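Local coordinates for suppressor of fused family protein (Neisseria gonorrhoeae, PDB 3K5J), which is of unknown function but resembles the N-terminal domain of human Suppressor of fused and may, like it, act through binding other proteins, at residues Q42-P45 / P51-Y54; F114-I119 / T146-L151; M2-T7 / I59-G64. All coordinates share one frame; numbering follows the deposited sequence.

Interaction 1: residues Q42-P45 / P51-Y54; sequences QVIP and PWVY
Gln42 and Tyr54 face each other as an antiparallel non-hydrogen-bonded pair. From CB, which leaves on the Tyr54 face of the sheet, the Gln42 chain runs out extended beside the tyrosine and Trp52. CG, anti to the backbone N (chi1 177°), passes over a face of the Tyr54 ring, 4.3 Å from its centroid. CD goes by CE3 and CZ3 of Trp52 obliquely, 4.0 Å from each. At the tip, NE2 donates to Tyr54 OH at 3.1 Å, with the hydroxyl oxygen close to the amide plane; NE2 also bonds Glu74, while the hydroxyl has a second partner in the backbone N of Thr75. The next pair is hydrogen-bonded both ways. Val43 N donates to Val53 O at 2.8 Å, and Val53 N to Val43 O at 3.2 Å. On the other face of the sheet, Val43 CB and Val53 CB pack 4.0 Å apart. Farther on, Pro45 lies on the indole of Trp52, CD 3.3 Å from the centroid of the six-membered ring, a close CH-pi contact. A water donates to Pro51 O at 2.7 Å and, weakly, to Val43 O, bridging the two backbones just beyond the valine pair. This is the loop end of a beta hairpin, strands 39-43 and 52-57.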
loop_
_atom_site.group_PDB
_atom_site.type_symbol
_atom_site.label_atom_id
_atom_site.label_comp_id
_atom_site.label_asym_id
_atom_site.label_seq_id
_atom_site.Cartn_x
_atom_site.Cartn_y
_atom_site.Cartn_z
ATOM N N GLN A 42 7.564 1.029 9.114
ATOM C CA GLN A 42 7.125 2.418 9.083
ATOM C C GLN A 42 8.344 3.308 8.830
ATOM O O GLN A 42 9.268 3.357 9.673
ATOM C CB GLN A 42 6.503 2.771 10.417
ATOM C CG GLN A 42 6.042 4.191 10.590
ATOM C CD GLN A 42 5.838 4.531 12.038
ATOM O OE1 GLN A 42 6.780 4.392 12.842
ATOM N NE2 GLN A 42 4.655 5.018 12.384
ATOM N N VAL A 43 8.343 3.997 7.695
ATOM C CA VAL A 43 9.374 4.947 7.352
ATOM C C VAL A 43 8.903 6.307 7.920
ATOM O O VAL A 43 7.851 6.820 7.517
ATOM C CB VAL A 43 9.632 5.032 5.842
ATOM C CG1 VAL A 43 10.825 5.943 5.548
ATOM C CG2 VAL A 43 9.825 3.622 5.221
ATOM N N ILE A 44 9.664 6.824 8.858
ATOM C CA ILE A 44 9.284 7.991 9.634
ATOM C C ILE A 44 9.782 9.253 8.946
ATOM O O ILE A 44 10.954 9.339 8.565
ATOM C CB ILE A 44 9.900 7.872 11.042
ATOM C CG1 ILE A 44 9.320 6.655 11.762
ATOM C CG2 ILE A 44 9.647 9.130 11.891
ATOM C CD1 ILE A 44 10.205 6.129 12.920
ATOM N N PRO A 45 8.893 10.258 8.790
ATOM C CA PRO A 45 9.318 11.500 8.155
ATOM C C PRO A 45 10.386 12.218 8.997
ATOM O O PRO A 45 10.335 12.182 10.238
ATOM C CB PRO A 45 8.017 12.316 8.065
ATOM C CG PRO A 45 7.111 11.754 9.065
ATOM C CD PRO A 45 7.482 10.294 9.165
ATOM N N PRO A 51 5.532 12.631 4.197
ATOM C CA PRO A 51 4.565 11.666 4.684
ATOM C C PRO A 51 5.198 10.496 5.414
ATOM O O PRO A 51 6.410 10.412 5.511
ATOM C CB PRO A 51 3.902 11.182 3.401
ATOM C CG PRO A 51 5.014 11.199 2.400
ATOM C CD PRO A 51 5.828 12.440 2.773
ATOM N N TRP A 52 4.333 9.639 5.929
ATOM C CA TRP A 52 4.687 8.405 6.596
ATOM C C TRP A 52 4.447 7.276 5.591
ATOM O O TRP A 52 3.447 7.289 4.886
ATOM C CB TRP A 52 3.779 8.215 7.781
ATOM C CG TRP A 52 3.866 9.352 8.771
ATOM C CD1 TRP A 52 3.390 10.632 8.632
ATOM C CD2 TRP A 52 4.497 9.294 10.029
ATOM N NE1 TRP A 52 3.703 11.386 9.737
ATOM C CE2 TRP A 52 4.380 10.578 10.621
ATOM C CE3 TRP A 52 5.139 8.292 10.719
ATOM C CZ2 TRP A 52 4.921 10.870 11.873
ATOM C CZ3 TRP A 52 5.651 8.562 11.954
ATOM C CH2 TRP A 52 5.529 9.849 12.527
ATOM N N VAL A 53 5.356 6.321 5.516
ATOM C CA VAL A 53 5.190 5.205 4.627
ATOM C C VAL A 53 5.139 3.907 5.420
ATOM O O VAL A 53 6.011 3.628 6.229
ATOM C CB VAL A 53 6.299 5.107 3.548
ATOM C CG1 VAL A 53 5.996 3.994 2.534
ATOM C CG2 VAL A 53 6.489 6.460 2.856
ATOM N N TYR A 54 4.105 3.099 5.167
ATOM C CA TYR A 54 3.901 1.806 5.809
ATOM C C TYR A 54 4.013 0.698 4.771
ATOM O O TYR A 54 3.286 0.732 3.766
ATOM C CB TYR A 54 2.537 1.739 6.477
ATOM C CG TYR A 54 2.326 2.664 7.686
ATOM C CD1 TYR A 54 2.115 4.022 7.518
ATOM C CD2 TYR A 54 2.472 2.170 8.973
ATOM C CE1 TYR A 54 1.972 4.858 8.612
ATOM C CE2 TYR A 54 2.316 2.998 10.077
ATOM C CZ TYR A 54 2.057 4.348 9.883
ATOM O OH TYR A 54 1.926 5.163 11.003
HETATM O O HOH W 1 8.719 8.987 5.767
#

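Interaction 2: residues F114-I119 / T146-L151; sequences FRHFLI and TERLFL. With SO4 (sulfate ion), chain E; SO4 (sulfate ion), chain D.
His116, at the start of strand 116-120, faces Arg148 of helix 145-150 with their CA atoms 7.1 Å apart, the closest CA pair; the touching side chains Leu118 and Leu151 follow farther along. Both CB atoms of the main pair point across the gap. The aliphatic part of Arg148 lies over the imidazole: CG stands 3.6 Å from the ring centroid, 10° off the normal, while CB reaches ND1 and CD reaches CD2. A bend at chi2 (64°) then carries the guanidinium past the ring, its plane nearly perpendicular to the imidazole, with His116 CD2 at its edge. In the conformer described, one of two, NE donates to O3 of a sulfate ion and NH2 to O2, each at 2.9 Å. His116 NE2 adds a weak, bent bond to the same O3 at 3.2 Å, and Asn103 is a further ligand. Leu118 CD1 and Leu151 CD1 meet more loosely, 4.4 Å apart. Thr146 holds a second sulfate by its backbone N and OG1, both to O2, the latter at 2.7 Å, with help from Ser177. Both ions probably come from the crystallisation liquor. An apolar arginine stem over a ring thus leads to a charged end that can accept an anion, at least in the crystal; whether a natural ligand uses it is unknown.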
loop_
_atom_site.group_PDB
_atom_site.type_symbol
_atom_site.label_atom_id
_atom_site.label_comp_id
_atom_site.label_asym_id
_atom_site.label_seq_id
_atom_site.Cartn_x
_atom_site.Cartn_y
_atom_site.Cartn_z
ATOM N N PHE A 114 -12.613 7.384 1.327
ATOM C CA PHE A 114 -12.039 6.428 0.363
ATOM C C PHE A 114 -11.879 5.071 1.054
ATOM O O PHE A 114 -11.219 4.988 2.100
ATOM C CB PHE A 114 -10.725 6.931 -0.217
ATOM C CG PHE A 114 -10.740 8.367 -0.655
ATOM C CD1 PHE A 114 -11.908 9.000 -1.106
ATOM C CD2 PHE A 114 -9.581 9.093 -0.672
ATOM C CE1 PHE A 114 -11.885 10.341 -1.472
ATOM C CE2 PHE A 114 -9.568 10.423 -1.087
ATOM C CZ PHE A 114 -10.738 11.033 -1.473
ATOM N N ARG A 115 -12.495 4.045 0.475
ATOM C CA ARG A 115 -12.562 2.702 1.051
ATOM C C ARG A 115 -11.898 1.647 0.178
ATOM O O ARG A 115 -12.027 0.458 0.464
ATOM C CB ARG A 115 -14.036 2.295 1.189
ATOM C CG ARG A 115 -14.897 3.274 1.945
ATOM C CD ARG A 115 -16.389 2.853 1.843
ATOM N NE ARG A 115 -16.668 1.660 2.638
ATOM C CZ ARG A 115 -16.905 1.661 3.943
ATOM N NH1 ARG A 115 -17.017 2.790 4.625
ATOM N NH2 ARG A 115 -17.126 0.523 4.536
ATOM N N HIS A 116 -11.217 2.070 -0.885
ATOM C CA HIS A 116 -10.535 1.165 -1.796
ATOM C C HIS A 116 -9.139 1.667 -2.098
ATOM O O HIS A 116 -8.922 2.866 -2.190
ATOM C CB HIS A 116 -11.283 1.040 -3.137
ATOM C CG HIS A 116 -12.681 0.543 -3.017
ATOM N ND1 HIS A 116 -13.715 1.400 -2.725
ATOM C CD2 HIS A 116 -13.220 -0.701 -3.155
ATOM C CE1 HIS A 116 -14.842 0.701 -2.690
ATOM N NE2 HIS A 116 -14.573 -0.570 -2.950
ATOM N N PHE A 117 -8.258 0.727 -2.400
ATOM C CA PHE A 117 -6.967 1.011 -3.023
ATOM C C PHE A 117 -6.951 0.445 -4.431
ATOM O O PHE A 117 -7.555 -0.568 -4.684
ATOM C CB PHE A 117 -5.825 0.310 -2.269
ATOM C CG PHE A 117 -5.633 0.731 -0.819
ATOM C CD1 PHE A 117 -5.330 2.054 -0.476
ATOM C CD2 PHE A 117 -5.611 -0.224 0.187
ATOM C CE1 PHE A 117 -5.073 2.408 0.822
ATOM C CE2 PHE A 117 -5.369 0.132 1.489
ATOM C CZ PHE A 117 -5.100 1.453 1.810
ATOM N N LEU A 118 -6.226 1.116 -5.295
ATOM C CA LEU A 118 -5.807 0.584 -6.587
ATOM C C LEU A 118 -4.345 0.163 -6.503
ATOM O O LEU A 118 -3.487 0.972 -6.152
ATOM C CB LEU A 118 -5.934 1.617 -7.684
ATOM C CG LEU A 118 -5.479 1.237 -9.112
ATOM C CD1 LEU A 118 -6.264 0.020 -9.645
ATOM C CD2 LEU A 118 -5.485 2.438 -10.082
ATOM N N ILE A 119 -4.082 -1.114 -6.752
ATOM C CA ILE A 119 -2.701 -1.668 -6.687
ATOM C C ILE A 119 -1.961 -1.116 -7.905
ATOM O O ILE A 119 -2.339 -1.384 -9.053
ATOM C CB ILE A 119 -2.676 -3.202 -6.641
ATOM C CG1 ILE A 119 -3.421 -3.712 -5.391
ATOM C CG2 ILE A 119 -1.227 -3.668 -6.666
ATOM C CD1 ILE A 119 -3.616 -5.191 -5.292
ATOM N N THR A 146 -16.568 6.621 -6.278
ATOM C CA THR A 146 -17.004 6.733 -7.656
ATOM C C THR A 146 -15.936 6.306 -8.669
ATOM O O THR A 146 -16.272 5.737 -9.705
ATOM C CB THR A 146 -17.598 8.096 -7.949
ATOM O OG1 THR A 146 -16.674 9.175 -7.718
ATOM C CG2 THR A 146 -18.828 8.316 -7.106
ATOM N N GLU A 147 -14.661 6.534 -8.351
ATOM C CA GLU A 147 -13.572 5.954 -9.132
ATOM C C GLU A 147 -13.595 4.434 -9.131
ATOM O O GLU A 147 -13.350 3.819 -10.174
ATOM C CB GLU A 147 -12.211 6.515 -8.677
ATOM C CG GLU A 147 -12.020 7.988 -9.025
ATOM C CD GLU A 147 -10.890 8.666 -8.302
ATOM O OE1 GLU A 147 -10.290 8.041 -7.395
ATOM O OE2 GLU A 147 -10.610 9.846 -8.656
ATOM N N ARG A 148 -13.852 3.824 -7.992
ATOM C CA ARG A 148 -13.964 2.373 -7.921
ATOM C C ARG A 148 -15.067 1.889 -8.849
ATOM O O ARG A 148 -14.898 0.930 -9.607
ATOM C CB ARG A 148 -14.237 1.917 -6.491
ATOM C CG ARG A 148 -14.763 0.492 -6.346
ATOM C CD ARG A 148 -13.757 -0.547 -6.814
ATOM N NE ARG A 148 -14.346 -1.880 -6.712
ATOM C CZ ARG A 148 -14.838 -2.552 -7.741
ATOM N NH1 ARG A 148 -14.785 -2.015 -8.947
ATOM N NH2 ARG A 148 -15.380 -3.761 -7.556
ATOM N N LEU A 149 -16.217 2.553 -8.763
ATOM C CA LEU A 149 -17.356 2.161 -9.624
ATOM C C LEU A 149 -17.012 2.289 -11.105
ATOM O O LEU A 149 -17.369 1.403 -11.931
ATOM C CB LEU A 149 -18.604 2.979 -9.266
ATOM C CG LEU A 149 -19.825 2.643 -10.137
ATOM C CD1 LEU A 149 -20.265 1.214 -9.911
ATOM C CD2 LEU A 149 -20.935 3.639 -9.821
ATOM N N PHE A 150 -16.346 3.367 -11.478
ATOM C CA PHE A 150 -15.876 3.601 -12.817
ATOM C C PHE A 150 -15.118 2.403 -13.359
ATOM O O PHE A 150 -15.258 2.093 -14.508
ATOM C CB PHE A 150 -15.036 4.901 -12.825
ATOM C CG PHE A 150 -14.392 5.263 -14.119
ATOM C CD1 PHE A 150 -13.121 4.862 -14.392
ATOM C CD2 PHE A 150 -15.008 6.118 -15.008
ATOM C CE1 PHE A 150 -12.500 5.216 -15.546
ATOM C CE2 PHE A 150 -14.378 6.464 -16.158
ATOM C CZ PHE A 150 -13.120 6.020 -16.410
ATOM N N LEU A 151 -14.352 1.713 -12.532
ATOM C CA LEU A 151 -13.521 0.594 -12.981
ATOM C C LEU A 151 -14.308 -0.651 -13.359
ATOM O O LEU A 151 -13.775 -1.565 -13.996
ATOM C CB LEU A 151 -12.443 0.280 -11.935
ATOM C CG LEU A 151 -11.312 1.306 -11.829
ATOM C CD1 LEU A 151 -10.432 1.016 -10.621
ATOM C CD2 LEU A 151 -10.474 1.313 -13.123
HETATM S S SO4 E . -15.623 -4.662 -4.196
HETATM O O1 SO4 E . -17.008 -4.171 -4.324
HETATM O O2 SO4 E . -15.445 -5.563 -5.323
HETATM O O3 SO4 E . -14.709 -3.480 -4.295
HETATM O O4 SO4 E . -15.498 -5.439 -2.948
HETATM S S SO4 D . -17.027 10.724 -4.449
HETATM O O1 SO4 D . -18.380 11.062 -4.819
HETATM O O2 SO4 D . -16.648 9.481 -5.014
HETATM O O3 SO4 D . -16.201 11.811 -5.037
HETATM O O4 SO4 D . -16.847 10.749 -2.977
#

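Interaction 3: residues M2-T7 / I59-G64; sequences MDYNQT and IGQFLG. With SO4 (sulfate ion), chain B.
Tyr4 carries the contact from helix 2-15, its ring lying against Gln61 of the short helix 60-63. At Met2, a selenomethionine, and Asp3 the backbone nitrogens lie near O1 of a sulfate ion; Tyr4 N bonds that O1 at 2.8 Å, and Gly1 N also binds the ion. The anion thus sits at the N-terminal end of the helix, where the helix dipole would tend to favour it. Tyr4 turns its CG anti to the backbone N (chi1 175°), which sends the ring across to the other segment. Gln61 CG stands 3.5 Å from the ring centroid and 12° off the normal, a CH-pi contact over the face. The glutamine runs past in the opposite direction, its amide plane 14° from the ring plane, and carries NE2 back over Tyr4 CB to donate to sulfate O2 at 2.9 Å. The ion, probably from the crystallisation liquor, bridges the two segments in this crystal. At the far end of the ring, Tyr4 OH comes 3.5 Å from Gly60 CA, where the lack of a side chain permits the close approach; the hydroxyl bonds Glu66, which also accepts from Gly60 N. Thr7 OG1 donates to Tyr4 O at 2.7 Å. Met132 of strand 131-132 touches Tyr4 and Thr7, while Ile59 and Phe62 reach helix 77-91, so helix 60-63 is placed between the N-terminal helix and helix 77-91.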
loop_
_atom_site.group_PDB
_atom_site.type_symbol
_atom_site.label_atom_id
_atom_site.label_comp_id
_atom_site.label_asym_id
_atom_site.label_seq_id
_atom_site.Cartn_x
_atom_site.Cartn_y
_atom_site.Cartn_z
HETATM N N MSE A 2 12.747 -14.209 9.511
HETATM C CA MSE A 2 13.610 -13.090 9.885
HETATM C C MSE A 2 14.557 -12.654 8.799
HETATM O O MSE A 2 14.767 -11.455 8.622
HETATM C CB MSE A 2 14.368 -13.384 11.180
HETATM C CG MSE A 2 13.530 -13.633 12.458
HETATM SE SE MSE A 2 14.575 -13.671 14.025
HETATM C CE MSE A 2 15.633 -15.252 13.670
ATOM N N ASP A 3 15.202 -13.604 8.133
ATOM C CA ASP A 3 16.146 -13.249 7.077
ATOM C C ASP A 3 15.428 -12.473 5.963
ATOM O O ASP A 3 15.913 -11.472 5.484
ATOM C CB ASP A 3 16.843 -14.474 6.468
ATOM C CG ASP A 3 17.964 -15.049 7.347
ATOM O OD1 ASP A 3 18.595 -14.271 8.072
ATOM O OD2 ASP A 3 18.161 -16.283 7.261
ATOM N N TYR A 4 14.256 -12.955 5.557
ATOM C CA TYR A 4 13.512 -12.282 4.494
ATOM C C TYR A 4 13.127 -10.868 4.958
ATOM O O TYR A 4 13.262 -9.903 4.228
ATOM C CB TYR A 4 12.249 -13.090 4.103
ATOM C CG TYR A 4 11.424 -12.321 3.102
ATOM C CD1 TYR A 4 11.752 -12.322 1.764
ATOM C CD2 TYR A 4 10.336 -11.555 3.488
ATOM C CE1 TYR A 4 11.074 -11.566 0.854
ATOM C CE2 TYR A 4 9.636 -10.798 2.566
ATOM C CZ TYR A 4 9.974 -10.813 1.260
ATOM O OH TYR A 4 9.286 -10.080 0.323
ATOM N N ASN A 5 12.630 -10.731 6.178
ATOM C CA ASN A 5 12.236 -9.426 6.668
ATOM C C ASN A 5 13.411 -8.445 6.686
ATOM O O ASN A 5 13.249 -7.239 6.401
ATOM C CB ASN A 5 11.631 -9.544 8.066
ATOM C CG ASN A 5 10.297 -10.281 8.090
ATOM O OD1 ASN A 5 9.579 -10.290 7.066
ATOM N ND2 ASN A 5 9.996 -10.914 9.203
ATOM N N GLN A 6 14.591 -8.959 7.036
ATOM C CA GLN A 6 15.782 -8.124 7.047
ATOM C C GLN A 6 16.149 -7.710 5.611
ATOM O O GLN A 6 16.638 -6.575 5.414
ATOM C CB GLN A 6 16.935 -8.795 7.787
ATOM C CG GLN A 6 18.214 -7.944 7.828
ATOM C CD GLN A 6 18.036 -6.653 8.557
ATOM O OE1 GLN A 6 17.480 -6.615 9.653
ATOM N NE2 GLN A 6 18.533 -5.568 7.975
ATOM N N THR A 7 15.956 -8.587 4.617
ATOM C CA THR A 7 16.150 -8.160 3.215
ATOM C C THR A 7 15.220 -7.004 2.846
ATOM O O THR A 7 15.664 -6.041 2.228
ATOM C CB THR A 7 16.079 -9.294 2.175
ATOM O OG1 THR A 7 14.726 -9.699 1.917
ATOM C CG2 THR A 7 17.019 -10.472 2.576
ATOM N N ILE A 59 4.552 -11.055 2.570
ATOM C CA ILE A 59 3.646 -11.457 1.487
ATOM C C ILE A 59 4.461 -11.870 0.272
ATOM O O ILE A 59 4.091 -12.774 -0.465
ATOM C CB ILE A 59 2.632 -10.295 1.132
ATOM C CG1 ILE A 59 1.733 -9.955 2.339
ATOM C CG2 ILE A 59 1.862 -10.644 -0.151
ATOM C CD1 ILE A 59 0.948 -8.691 2.239
ATOM N N GLY A 60 5.615 -11.226 0.093
ATOM C CA GLY A 60 6.406 -11.456 -1.117
ATOM C C GLY A 60 7.011 -12.842 -1.230
ATOM O O GLY A 60 7.275 -13.301 -2.329
ATOM N N GLN A 61 7.136 -13.549 -0.123
ATOM C CA GLN A 61 7.644 -14.913 -0.176
ATOM C C GLN A 61 6.676 -15.866 -0.892
ATOM O O GLN A 61 7.114 -16.905 -1.386
ATOM C CB GLN A 61 7.984 -15.419 1.227
ATOM C CG GLN A 61 9.084 -14.665 1.919
ATOM C CD GLN A 61 9.640 -15.428 3.105
ATOM O OE1 GLN A 61 9.008 -15.530 4.176
ATOM N NE2 GLN A 61 10.849 -16.030 2.901
ATOM N N PHE A 62 5.389 -15.538 -0.919
ATOM C CA PHE A 62 4.392 -16.369 -1.590
ATOM C C PHE A 62 3.851 -15.722 -2.854
ATOM O O PHE A 62 3.578 -16.414 -3.815
ATOM C CB PHE A 62 3.260 -16.690 -0.605
ATOM C CG PHE A 62 3.735 -17.456 0.607
ATOM C CD1 PHE A 62 3.803 -18.845 0.577
ATOM C CD2 PHE A 62 4.172 -16.783 1.775
ATOM C CE1 PHE A 62 4.261 -19.556 1.680
ATOM C CE2 PHE A 62 4.670 -17.499 2.880
ATOM C CZ PHE A 62 4.690 -18.892 2.820
ATOM N N LEU A 63 3.708 -14.384 -2.863
ATOM C CA LEU A 63 3.037 -13.655 -3.941
ATOM C C LEU A 63 4.010 -13.009 -4.940
ATOM O O LEU A 63 3.625 -12.684 -6.073
ATOM C CB LEU A 63 2.158 -12.560 -3.308
ATOM C CG LEU A 63 1.046 -11.950 -4.095
ATOM C CD1 LEU A 63 0.003 -13.031 -4.348
ATOM C CD2 LEU A 63 0.433 -10.743 -3.369
ATOM N N GLY A 64 5.242 -12.754 -4.501
ATOM C CA GLY A 64 6.212 -12.064 -5.330
ATOM C C GLY A 64 6.203 -10.525 -5.249
ATOM O O GLY A 64 6.951 -9.839 -5.952
HETATM S S SO4 B . 13.357 -16.826 5.635
HETATM O O1 SO4 B . 13.232 -15.504 6.238
HETATM O O2 SO4 B . 12.059 -17.336 5.213
HETATM O O3 SO4 B . 14.274 -16.717 4.496
HETATM O O4 SO4 B . 13.938 -17.770 6.605
#

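The hairpin of interaction 1 is nested along the chain inside the loop that interaction 3 closes, and interaction 2 comes later in the sequence. Interactions 1 and 3 have centres about 20 Å apart and are joined directly by the chain, since strand 52-57 leads into helix 60-63. Interaction 2 lies on the opposite side of the chain's centre from both, about 23 Å from interaction 1 and 28 Å from interaction 3, centre to centre. Strands 39-43, 52-57 and 116-120 belong to one mixed sheet, so interactions 1 and 2 are linked through it, whereas interaction 3 sets the N-terminal helix against the short helix that follows strand 52-57.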